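Local coordinates for hypothetical protein (Leishmania major, PDB 2AR1) that is of unknown function but carries an EVE domain of the PUA clan and probably recognises modified bases in nucleic acids, at residues S26-F31 with S70-P75; D63-Y68 with A81-L86; R136-M141 with A160-M165. All blocks are in the same frame, centred on the assembly; numbering follows the deposited sequence.

Contact 1: S26-F31 with S70-P75; sequences SEPHKF and SNTKEP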
loop_
_atom_site.group_PDB
_atom_site.type_symbol
_atom_site.label_atom_id
_atom_site.label_comp_id
_atom_site.label_asym_id
_atom_site.label_seq_id
_atom_site.Cartn_x
_atom_site.Cartn_y
_atom_site.Cartn_z
ATOM N N SER A 26 5.466 -2.121 1.103
ATOM C CA SER A 26 6.520 -1.300 1.692
ATOM C C SER A 26 7.554 -2.227 2.235
ATOM O O SER A 26 7.183 -3.249 2.806
ATOM C CB SER A 26 5.978 -0.351 2.773
ATOM O OG SER A 26 6.963 0.606 3.094
ATOM N N GLU A 27 8.835 -1.905 2.087
ATOM C CA GLU A 27 9.866 -2.790 2.669
ATOM C C GLU A 27 10.051 -2.368 4.131
ATOM O O GLU A 27 10.396 -1.202 4.399
ATOM C CB GLU A 27 11.149 -2.712 1.917
ATOM C CG GLU A 27 10.959 -3.209 0.413
ATOM C CD GLU A 27 12.228 -3.163 -0.429
ATOM O OE1 GLU A 27 13.299 -2.762 0.066
ATOM O OE2 GLU A 27 12.130 -3.547 -1.619
ATOM N N PRO A 28 9.788 -3.284 5.076
ATOM C CA PRO A 28 9.761 -2.783 6.466
ATOM C C PRO A 28 11.045 -2.256 7.095
ATOM O O PRO A 28 10.988 -1.602 8.114
ATOM C CB PRO A 28 9.321 -4.003 7.299
ATOM C CG PRO A 28 9.560 -5.152 6.471
ATOM C CD PRO A 28 9.474 -4.716 5.025
ATOM N N HIS A 29 12.195 -2.539 6.531
ATOM C CA HIS A 29 13.429 -1.970 7.044
ATOM C C HIS A 29 13.562 -0.498 6.614
ATOM O O HIS A 29 14.379 0.245 7.144
ATOM C CB HIS A 29 14.636 -2.779 6.585
ATOM C CG HIS A 29 14.945 -2.612 5.133
ATOM N ND1 HIS A 29 14.062 -2.975 4.150
ATOM C CD2 HIS A 29 16.049 -2.144 4.508
ATOM C CE1 HIS A 29 14.616 -2.740 2.975
ATOM N NE2 HIS A 29 15.812 -2.224 3.162
ATOM N N LYS A 30 12.729 -0.085 5.670
ATOM C CA LYS A 30 12.638 1.304 5.212
ATOM C C LYS A 30 11.467 1.977 5.862
ATOM O O LYS A 30 11.629 3.044 6.455
ATOM C CB LYS A 30 12.453 1.376 3.692
ATOM C CG LYS A 30 13.720 1.172 2.884
ATOM C CD LYS A 30 13.440 1.210 1.395
ATOM C CE LYS A 30 14.565 0.569 0.619
ATOM N NZ LYS A 30 14.325 0.694 -0.894
ATOM N N PHE A 31 10.292 1.353 5.770
ATOM C CA PHE A 31 9.088 1.932 6.335
ATOM C C PHE A 31 8.094 0.826 6.603
ATOM O O PHE A 31 7.572 0.190 5.679
ATOM C CB PHE A 31 8.547 2.975 5.360
ATOM C CG PHE A 31 7.360 3.767 5.869
ATOM C CD1 PHE A 31 7.553 4.921 6.607
ATOM C CD2 PHE A 31 6.078 3.360 5.617
ATOM C CE1 PHE A 31 6.492 5.649 7.091
ATOM C CE2 PHE A 31 4.993 4.123 6.055
ATOM C CZ PHE A 31 5.207 5.256 6.818
ATOM N N SER A 70 7.002 -6.176 2.093
ATOM C CA SER A 70 7.680 -6.847 1.016
ATOM C C SER A 70 9.172 -6.924 1.234
ATOM O O SER A 70 9.726 -6.173 2.079
ATOM C CB SER A 70 7.382 -6.125 -0.328
ATOM O OG SER A 70 7.707 -4.743 -0.244
ATOM N N ASN A 71 9.812 -7.870 0.523
ATOM C CA ASN A 71 11.261 -7.924 0.452
ATOM C C ASN A 71 11.826 -8.039 1.880
ATOM O O ASN A 71 12.675 -7.257 2.341
ATOM C CB ASN A 71 11.781 -6.674 -0.276
ATOM C CG ASN A 71 13.274 -6.762 -0.611
ATOM O OD1 ASN A 71 13.671 -7.418 -1.569
ATOM N ND2 ASN A 71 14.109 -6.098 0.209
ATOM N N THR A 72 11.336 -9.048 2.584
ATOM C CA THR A 72 11.698 -9.247 3.981
ATOM C C THR A 72 11.567 -10.721 4.334
ATOM O O THR A 72 10.989 -11.469 3.552
ATOM C CB THR A 72 10.807 -8.310 4.921
ATOM O OG1 THR A 72 11.274 -8.371 6.267
ATOM C CG2 THR A 72 9.306 -8.671 4.882
ATOM N N LYS A 73 12.029 -11.114 5.524
ATOM C CA LYS A 73 11.916 -12.484 6.003
ATOM C C LYS A 73 10.491 -13.007 6.107
ATOM O O LYS A 73 10.248 -14.177 5.867
ATOM C CB LYS A 73 12.587 -12.612 7.388
ATOM C CG LYS A 73 12.847 -14.069 7.853
ATOM C CD LYS A 73 13.644 -14.021 9.135
ATOM C CE LYS A 73 12.854 -13.444 10.312
ATOM N NZ LYS A 73 13.473 -13.858 11.616
ATOM N N GLU A 74 9.560 -12.163 6.533
ATOM C CA GLU A 74 8.185 -12.586 6.736
ATOM C C GLU A 74 7.273 -11.658 5.915
ATOM O O GLU A 74 6.639 -10.740 6.460
ATOM C CB GLU A 74 7.804 -12.602 8.233
ATOM C CG GLU A 74 8.395 -13.711 9.071
ATOM C CD GLU A 74 8.064 -15.137 8.602
ATOM O OE1 GLU A 74 6.914 -15.392 8.162
ATOM O OE2 GLU A 74 8.982 -16.000 8.675
ATOM N N PRO A 75 7.264 -11.845 4.606
ATOM C CA PRO A 75 6.402 -10.980 3.823
ATOM C C PRO A 75 4.960 -11.306 4.145
ATOM O O PRO A 75 4.616 -12.439 4.365
ATOM C CB PRO A 75 6.718 -11.347 2.351
ATOM C CG PRO A 75 7.262 -12.652 2.417
ATOM C CD PRO A 75 7.984 -12.803 3.757
HETATM O O HOH W 1 12.592 -5.240 4.492
#
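Glu27 and Ser70 join two loops of the PUA-like EVE domain that leave the C-terminal ends of strands 21-26 and 64-69, parallel neighbours in the mixed sheet. The strand pairing runs on into the loops: Ser70 N donates to Ser26 O over 3.0 Å, nearly straight at the hydrogen (167°), although the donor stands above the carbonyl plane. Since Ser26 is also bonded through its backbone to Tyr68, it keeps the alternating pattern of a parallel pair to the very end.

The side chain of Glu27 shows how such a junction is padded. Its CB lies 3.7 Å from Ser70 O, and CG, anti to the carbonyl carbon (chi1 -63°), is 3.6 Å from that same oxygen while also reaching Asn71 CB. From there the chain is extended, which lays CD against CB and ND2 of Asn71. At the tip the carboxylate stacks on the Asn71 amide with the two planes only 20° apart, and OE2 comes to 3.4 Å from Asn71 CB. OE1, 3.4 Å from Asn71 ND2, also lies at the edge of the His29 ring and makes a long salt bridge with Lys30, whose amine has a second partner in Glu99.

Ser70 O is thereby lined with carbon: besides CB and CG, it receives a CA-H...O contact from Glu27 and has Pro28 CD at 3.3 Å. The proline ring continues the packing to Thr72, its CG meeting CB and OG1. A glycerol bound near Ser26, probably from the crystallisation liquor, may mark a pocket beside this surface contact. One water bridges the two loops, bonded to His29 ND1 at 2.7 Å and donating to Asn71 O at 2.9 Å.

Contact 2: D63-Y68 with A81-L86; sequences DKVLFY and AEVVRL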
loop_
_atom_site.group_PDB
_atom_site.type_symbol
_atom_site.label_atom_id
_atom_site.label_comp_id
_atom_site.label_asym_id
_atom_site.label_seq_id
_atom_site.Cartn_x
_atom_site.Cartn_y
_atom_site.Cartn_z
ATOM N N ASP A 63 -10.848 5.341 1.197
ATOM C CA ASP A 63 -10.439 4.007 0.770
ATOM C C ASP A 63 -9.522 3.195 1.752
ATOM O O ASP A 63 -8.634 3.740 2.461
ATOM C CB ASP A 63 -9.742 4.099 -0.598
ATOM C CG ASP A 63 -10.682 4.284 -1.762
ATOM O OD1 ASP A 63 -11.940 4.382 -1.624
ATOM O OD2 ASP A 63 -10.135 4.474 -2.880
ATOM N N LYS A 64 -9.776 1.902 1.763
ATOM C CA LYS A 64 -9.140 1.027 2.783
ATOM C C LYS A 64 -7.875 0.508 2.174
ATOM O O LYS A 64 -7.824 0.235 0.973
ATOM C CB LYS A 64 -10.117 -0.076 3.204
ATOM C CG LYS A 64 -11.358 0.334 3.910
ATOM C CD LYS A 64 -11.014 1.157 5.126
ATOM C CE LYS A 64 -11.914 0.985 6.328
ATOM N NZ LYS A 64 -11.084 1.265 7.551
ATOM N N VAL A 65 -6.851 0.256 2.997
ATOM C CA VAL A 65 -5.545 -0.145 2.539
ATOM C C VAL A 65 -4.978 -1.289 3.394
ATOM O O VAL A 65 -4.906 -1.150 4.623
ATOM C CB VAL A 65 -4.586 1.054 2.635
ATOM C CG1 VAL A 65 -3.175 0.603 2.452
ATOM C CG2 VAL A 65 -4.889 2.056 1.618
ATOM N N LEU A 66 -4.597 -2.381 2.753
ATOM C CA LEU A 66 -3.727 -3.490 3.331
ATOM C C LEU A 66 -2.319 -3.007 3.267
ATOM O O LEU A 66 -1.796 -2.707 2.200
ATOM C CB LEU A 66 -3.924 -4.795 2.595
ATOM C CG LEU A 66 -5.349 -5.299 2.536
ATOM C CD1 LEU A 66 -5.552 -6.439 1.573
ATOM C CD2 LEU A 66 -5.863 -5.619 3.912
ATOM N N PHE A 67 -1.669 -2.974 4.455
ATOM C CA PHE A 67 -0.282 -2.577 4.543
ATOM C C PHE A 67 0.546 -3.887 4.397
ATOM O O PHE A 67 0.541 -4.731 5.290
ATOM C CB PHE A 67 -0.007 -1.912 5.875
ATOM C CG PHE A 67 1.272 -1.132 5.903
ATOM C CD1 PHE A 67 2.475 -1.736 5.957
ATOM C CD2 PHE A 67 1.223 0.268 5.921
ATOM C CE1 PHE A 67 3.676 -0.985 5.963
ATOM C CE2 PHE A 67 2.411 1.054 5.996
ATOM C CZ PHE A 67 3.634 0.428 5.983
ATOM N N TYR A 68 1.282 -4.010 3.328
ATOM C CA TYR A 68 1.975 -5.245 3.000
ATOM C C TYR A 68 3.451 -5.036 3.096
ATOM O O TYR A 68 3.989 -4.190 2.407
ATOM C CB TYR A 68 1.607 -5.719 1.575
ATOM C CG TYR A 68 2.202 -7.045 1.147
ATOM C CD1 TYR A 68 3.461 -7.098 0.609
ATOM C CD2 TYR A 68 1.506 -8.232 1.318
ATOM C CE1 TYR A 68 4.012 -8.296 0.169
ATOM C CE2 TYR A 68 2.060 -9.444 0.922
ATOM C CZ TYR A 68 3.333 -9.478 0.392
ATOM O OH TYR A 68 3.846 -10.697 0.022
ATOM N N ALA A 81 -4.338 0.555 6.780
ATOM C CA ALA A 81 -4.339 1.990 6.689
ATOM C C ALA A 81 -5.612 2.482 5.960
ATOM O O ALA A 81 -6.471 1.692 5.524
ATOM C CB ALA A 81 -3.103 2.494 5.977
ATOM N N GLU A 82 -5.678 3.779 5.820
ATOM C CA GLU A 82 -6.857 4.425 5.169
ATOM C C GLU A 82 -6.397 5.646 4.400
ATOM O O GLU A 82 -5.518 6.325 4.825
ATOM C CB GLU A 82 -7.920 4.755 6.169
ATOM C CG GLU A 82 -9.067 5.455 5.592
ATOM C CD GLU A 82 -10.211 5.629 6.603
ATOM O OE1 GLU A 82 -10.367 4.720 7.438
ATOM O OE2 GLU A 82 -10.983 6.650 6.528
ATOM N N VAL A 83 -6.883 5.834 3.169
ATOM C CA VAL A 83 -6.472 7.004 2.425
ATOM C C VAL A 83 -7.081 8.282 3.068
ATOM O O VAL A 83 -8.317 8.387 3.315
ATOM C CB VAL A 83 -6.917 6.868 0.928
ATOM C CG1 VAL A 83 -6.671 8.160 0.139
ATOM C CG2 VAL A 83 -6.195 5.653 0.315
ATOM N N VAL A 84 -6.239 9.286 3.350
ATOM C CA VAL A 84 -6.752 10.568 3.847
ATOM C C VAL A 84 -6.567 11.854 2.992
ATOM O O VAL A 84 -7.130 12.872 3.302
ATOM C CB VAL A 84 -6.310 10.874 5.305
ATOM C CG1 VAL A 84 -6.825 9.764 6.237
ATOM C CG2 VAL A 84 -4.808 11.013 5.386
ATOM N N ARG A 85 -5.804 11.770 1.912
ATOM C CA ARG A 85 -5.759 12.848 0.955
ATOM C C ARG A 85 -5.573 12.272 -0.446
ATOM O O ARG A 85 -4.807 11.336 -0.646
ATOM C CB ARG A 85 -4.588 13.770 1.212
ATOM C CG ARG A 85 -4.805 15.115 0.475
ATOM C CD ARG A 85 -3.605 16.006 0.324
ATOM N NE ARG A 85 -3.995 17.339 -0.205
ATOM C CZ ARG A 85 -4.286 17.608 -1.492
ATOM N NH1 ARG A 85 -4.294 16.650 -2.473
ATOM N NH2 ARG A 85 -4.578 18.871 -1.810
ATOM N N LEU A 86 -6.220 12.920 -1.417
ATOM C CA LEU A 86 -6.032 12.554 -2.794
ATOM C C LEU A 86 -4.638 12.843 -3.347
ATOM O O LEU A 86 -3.946 13.697 -2.856
ATOM C CB LEU A 86 -7.028 13.320 -3.640
ATOM C CG LEU A 86 -8.522 13.063 -3.486
ATOM C CD1 LEU A 86 -9.246 13.978 -4.397
ATOM C CD2 LEU A 86 -8.864 11.647 -3.819
HETATM O O HOH W 2 -8.582 -0.153 6.464
#
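The flat carbonyl groups of Asp63 and Ala81 are approached differently in this antiparallel beta hairpin of strands 64-69 and 76-89. Val83 N reaches Asp63 O at 2.8 Å within the carbonyl plane, whereas Val65 N comes to Ala81 O at 2.9 Å from 45° above the plane, with a bent N-H...O angle of 138°. Ala81 N returns a much straighter bond to Val65 O, which completes the hydrogen-bonded pair Val65-Ala81. The short strand segments run at 134° between their N-to-C directions, well off strict antiparallel.

On the sheet face of Val65 and Ala81, CB meets CB at 3.9 Å, and Val65 CG2 touches Val83 CG2 at 4.0 Å, the two valine side chains crossing at about a right angle. Beside them the buried Asp63 carboxylate is satisfied by Ser60, His20 and Trp22. The non-hydrogen-bonded pair Lys64-Glu82 puts a polar pair on the other face. Water 2 donates to Ala81 O at 3.0 Å and accepts from Lys64 NZ at 3.1 Å. The lysine chain is bent at chi2 and chi3, and its NZ lies 3.5 Å from Glu82 OE1 in a salt bridge.

Contact 3: R136-M141 with A160-M165; sequences RELQKM and AYILRM
Two torsions of Glu137 fold its side chain onto the ring of Tyr161: chi1 of -70° sets CG anti to the carbonyl carbon, and chi2 of 92° bends CD over the ring. The glutamate CB then makes a CH-pi contact, 3.9 Å from the ring centroid and over the face, while CD comes to 3.3 Å from Tyr161 CE2. Carboxylate and ring are stacked, their planes 20° apart, with OE1 above the same face. Arg164 CD lies over the opposite face, offset toward the rim, and the arginine's guanidinium has the tyrosine OH over its centre. Glu137 and Arg164 thus lie on opposite faces of the ring, with Glu137 OE2 and Arg164 NH1 5.2 Å apart. The arginine's salt bridge is to Glu168, and any help its charge gives to a carboxylate over an aromatic face is probably weak.

Beneath this outer layer the contact becomes apolar. Leu138 spreads its two methyls, CD1 lying 3.9 Å from Ile162 CG1 and equally close to Met165 SD, and CD2 at 4.0 Å from Tyr161 CB. Met141 and Ile162 meet tip to tip, with CE and CD1 at 3.5 Å, tighter than an ordinary carbon contact. A type I turn from Leu138 to Met141 carries the chain around so that both residues point toward the helix.

In the EVE domain this is how the 136-141 loop, opening with a 3-10 turn, is laid against helix 156-169. Leu132 of helix 129-132 packs on both Leu138 and Ile162, and strand 113-128 packs on helix 156-169 through Trp123 on Ile162 and Leu127 on Ile162 and Met165.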
loop_
_atom_site.group_PDB
_atom_site.type_symbol
_atom_site.label_atom_id
_atom_site.label_comp_id
_atom_site.label_asym_id
_atom_site.label_seq_id
_atom_site.Cartn_x
_atom_site.Cartn_y
_atom_site.Cartn_z
ATOM N N ARG A 136 -8.692 -20.144 -1.394
ATOM C CA ARG A 136 -9.356 -20.074 -2.730
ATOM C C ARG A 136 -9.869 -18.652 -3.016
ATOM O O ARG A 136 -9.821 -18.178 -4.186
ATOM C CB ARG A 136 -10.575 -20.977 -2.722
ATOM C CG ARG A 136 -11.405 -20.966 -4.034
ATOM C CD ARG A 136 -10.498 -21.193 -5.162
ATOM N NE ARG A 136 -11.230 -21.429 -6.396
ATOM C CZ ARG A 136 -10.700 -22.027 -7.464
ATOM N NH1 ARG A 136 -9.431 -22.455 -7.453
ATOM N NH2 ARG A 136 -11.439 -22.190 -8.542
ATOM N N GLU A 137 -10.345 -17.974 -1.969
ATOM C CA GLU A 137 -10.982 -16.663 -2.035
ATOM C C GLU A 137 -10.011 -15.599 -2.507
ATOM O O GLU A 137 -10.421 -14.563 -2.975
ATOM C CB GLU A 137 -11.557 -16.344 -0.679
ATOM C CG GLU A 137 -12.745 -17.234 -0.393
ATOM C CD GLU A 137 -12.458 -18.522 0.342
ATOM O OE1 GLU A 137 -11.288 -18.959 0.367
ATOM O OE2 GLU A 137 -13.460 -19.126 0.803
ATOM N N LEU A 138 -8.708 -15.915 -2.422
ATOM C CA LEU A 138 -7.699 -14.923 -2.746
ATOM C C LEU A 138 -6.984 -15.260 -4.054
ATOM O O LEU A 138 -6.061 -14.536 -4.413
ATOM C CB LEU A 138 -6.709 -14.806 -1.594
ATOM C CG LEU A 138 -7.304 -14.463 -0.231
ATOM C CD1 LEU A 138 -6.122 -14.398 0.772
ATOM C CD2 LEU A 138 -8.120 -13.271 -0.351
ATOM N N GLN A 139 -7.365 -16.351 -4.754
ATOM C CA GLN A 139 -6.685 -16.874 -5.954
ATOM C C GLN A 139 -6.437 -15.833 -7.039
ATOM O O GLN A 139 -5.463 -15.935 -7.787
ATOM C CB GLN A 139 -7.484 -18.083 -6.536
ATOM C CG GLN A 139 -6.675 -19.015 -7.386
ATOM C CD GLN A 139 -5.616 -19.769 -6.598
ATOM O OE1 GLN A 139 -5.152 -19.319 -5.571
ATOM N NE2 GLN A 139 -5.236 -20.902 -7.099
ATOM N N LYS A 140 -7.324 -14.853 -7.154
ATOM C CA LYS A 140 -7.260 -13.811 -8.235
ATOM C C LYS A 140 -6.600 -12.506 -7.810
ATOM O O LYS A 140 -6.723 -11.517 -8.520
ATOM C CB LYS A 140 -8.670 -13.434 -8.862
ATOM C CG LYS A 140 -9.692 -14.569 -9.103
ATOM C CD LYS A 140 -11.139 -14.012 -9.366
ATOM C CE LYS A 140 -11.243 -13.293 -10.682
ATOM N NZ LYS A 140 -12.613 -12.667 -10.910
ATOM N N MET A 141 -6.060 -12.402 -6.597
ATOM C CA MET A 141 -5.345 -11.162 -6.213
ATOM C C MET A 141 -4.210 -10.847 -7.217
ATOM O O MET A 141 -3.444 -11.674 -7.698
ATOM C CB MET A 141 -4.745 -11.182 -4.751
ATOM C CG MET A 141 -5.688 -11.447 -3.625
ATOM S SD MET A 141 -4.770 -11.357 -2.043
ATOM C CE MET A 141 -4.710 -9.590 -1.814
ATOM N N ALA A 160 -12.235 -8.531 2.621
ATOM C CA ALA A 160 -13.067 -9.176 3.682
ATOM C C ALA A 160 -12.348 -10.455 4.176
ATOM O O ALA A 160 -12.255 -10.700 5.381
ATOM C CB ALA A 160 -14.352 -9.581 3.073
ATOM N N TYR A 161 -11.912 -11.285 3.228
ATOM C CA TYR A 161 -11.305 -12.595 3.561
ATOM C C TYR A 161 -10.010 -12.434 4.375
ATOM O O TYR A 161 -9.751 -13.123 5.425
ATOM C CB TYR A 161 -11.180 -13.404 2.282
ATOM C CG TYR A 161 -11.087 -14.864 2.693
ATOM C CD1 TYR A 161 -9.865 -15.458 3.094
ATOM C CD2 TYR A 161 -12.264 -15.643 2.813
ATOM C CE1 TYR A 161 -9.808 -16.756 3.471
ATOM C CE2 TYR A 161 -12.232 -16.962 3.192
ATOM C CZ TYR A 161 -11.003 -17.552 3.564
ATOM O OH TYR A 161 -10.831 -18.870 4.051
ATOM N N ILE A 162 -9.226 -11.435 3.979
ATOM C CA ILE A 162 -7.942 -11.123 4.629
ATOM C C ILE A 162 -8.143 -10.649 6.060
ATOM O O ILE A 162 -7.442 -11.137 6.927
ATOM C CB ILE A 162 -7.057 -10.205 3.752
ATOM C CG1 ILE A 162 -6.678 -10.963 2.512
ATOM C CG2 ILE A 162 -5.917 -9.565 4.493
ATOM C CD1 ILE A 162 -5.929 -10.156 1.366
ATOM N N LEU A 163 -9.106 -9.803 6.305
ATOM C CA LEU A 163 -9.430 -9.322 7.638
ATOM C C LEU A 163 -9.923 -10.504 8.460
ATOM O O LEU A 163 -9.549 -10.644 9.627
ATOM C CB LEU A 163 -10.394 -8.144 7.601
ATOM C CG LEU A 163 -9.634 -6.797 7.449
ATOM C CD1 LEU A 163 -8.930 -6.552 6.203
ATOM C CD2 LEU A 163 -10.636 -5.715 7.640
ATOM N N ARG A 164 -10.700 -11.406 7.884
ATOM C CA ARG A 164 -11.156 -12.637 8.546
ATOM C C ARG A 164 -9.972 -13.486 8.969
ATOM O O ARG A 164 -9.928 -14.070 10.024
ATOM C CB ARG A 164 -12.117 -13.403 7.635
ATOM C CG ARG A 164 -12.156 -14.863 7.874
ATOM C CD ARG A 164 -12.748 -15.720 6.740
ATOM N NE ARG A 164 -12.698 -17.127 7.142
ATOM C CZ ARG A 164 -13.449 -18.119 6.670
ATOM N NH1 ARG A 164 -14.361 -17.882 5.769
ATOM N NH2 ARG A 164 -13.323 -19.350 7.188
ATOM N N MET A 165 -9.035 -13.651 8.063
ATOM C CA MET A 165 -7.801 -14.390 8.375
ATOM C C MET A 165 -6.990 -13.825 9.565
ATOM O O MET A 165 -6.423 -14.578 10.381
ATOM C CB MET A 165 -6.914 -14.475 7.155
ATOM C CG MET A 165 -7.484 -15.365 6.093
ATOM S SD MET A 165 -6.553 -15.218 4.514
ATOM C CE MET A 165 -5.133 -15.989 4.883
#

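Overall arrangement
From the N terminus, strand 21-26 runs into the 26-31 loop, which pairs with 70-75 in contact 1 across helices 33-39 and 50-58 and strands 41-43 and 64-69. Contact 2 opens at 63-68, before that closure, and closes at 81-86 after it, so the two cross along the chain. They also touch in space: Tyr68 O lies 2.9 Å from Ser26 N, and Phe67 packs on Phe31. Contact 3 follows in series, joining the 136-141 loop to the C-terminal helix 156-169. Leu66 links it to contact 2 by touching Ile162 and Leu163, whereas contacts 1 and 3 stay about 10 Å apart at their nearest atoms. Together they tie loops, central hairpin and helix into one domain.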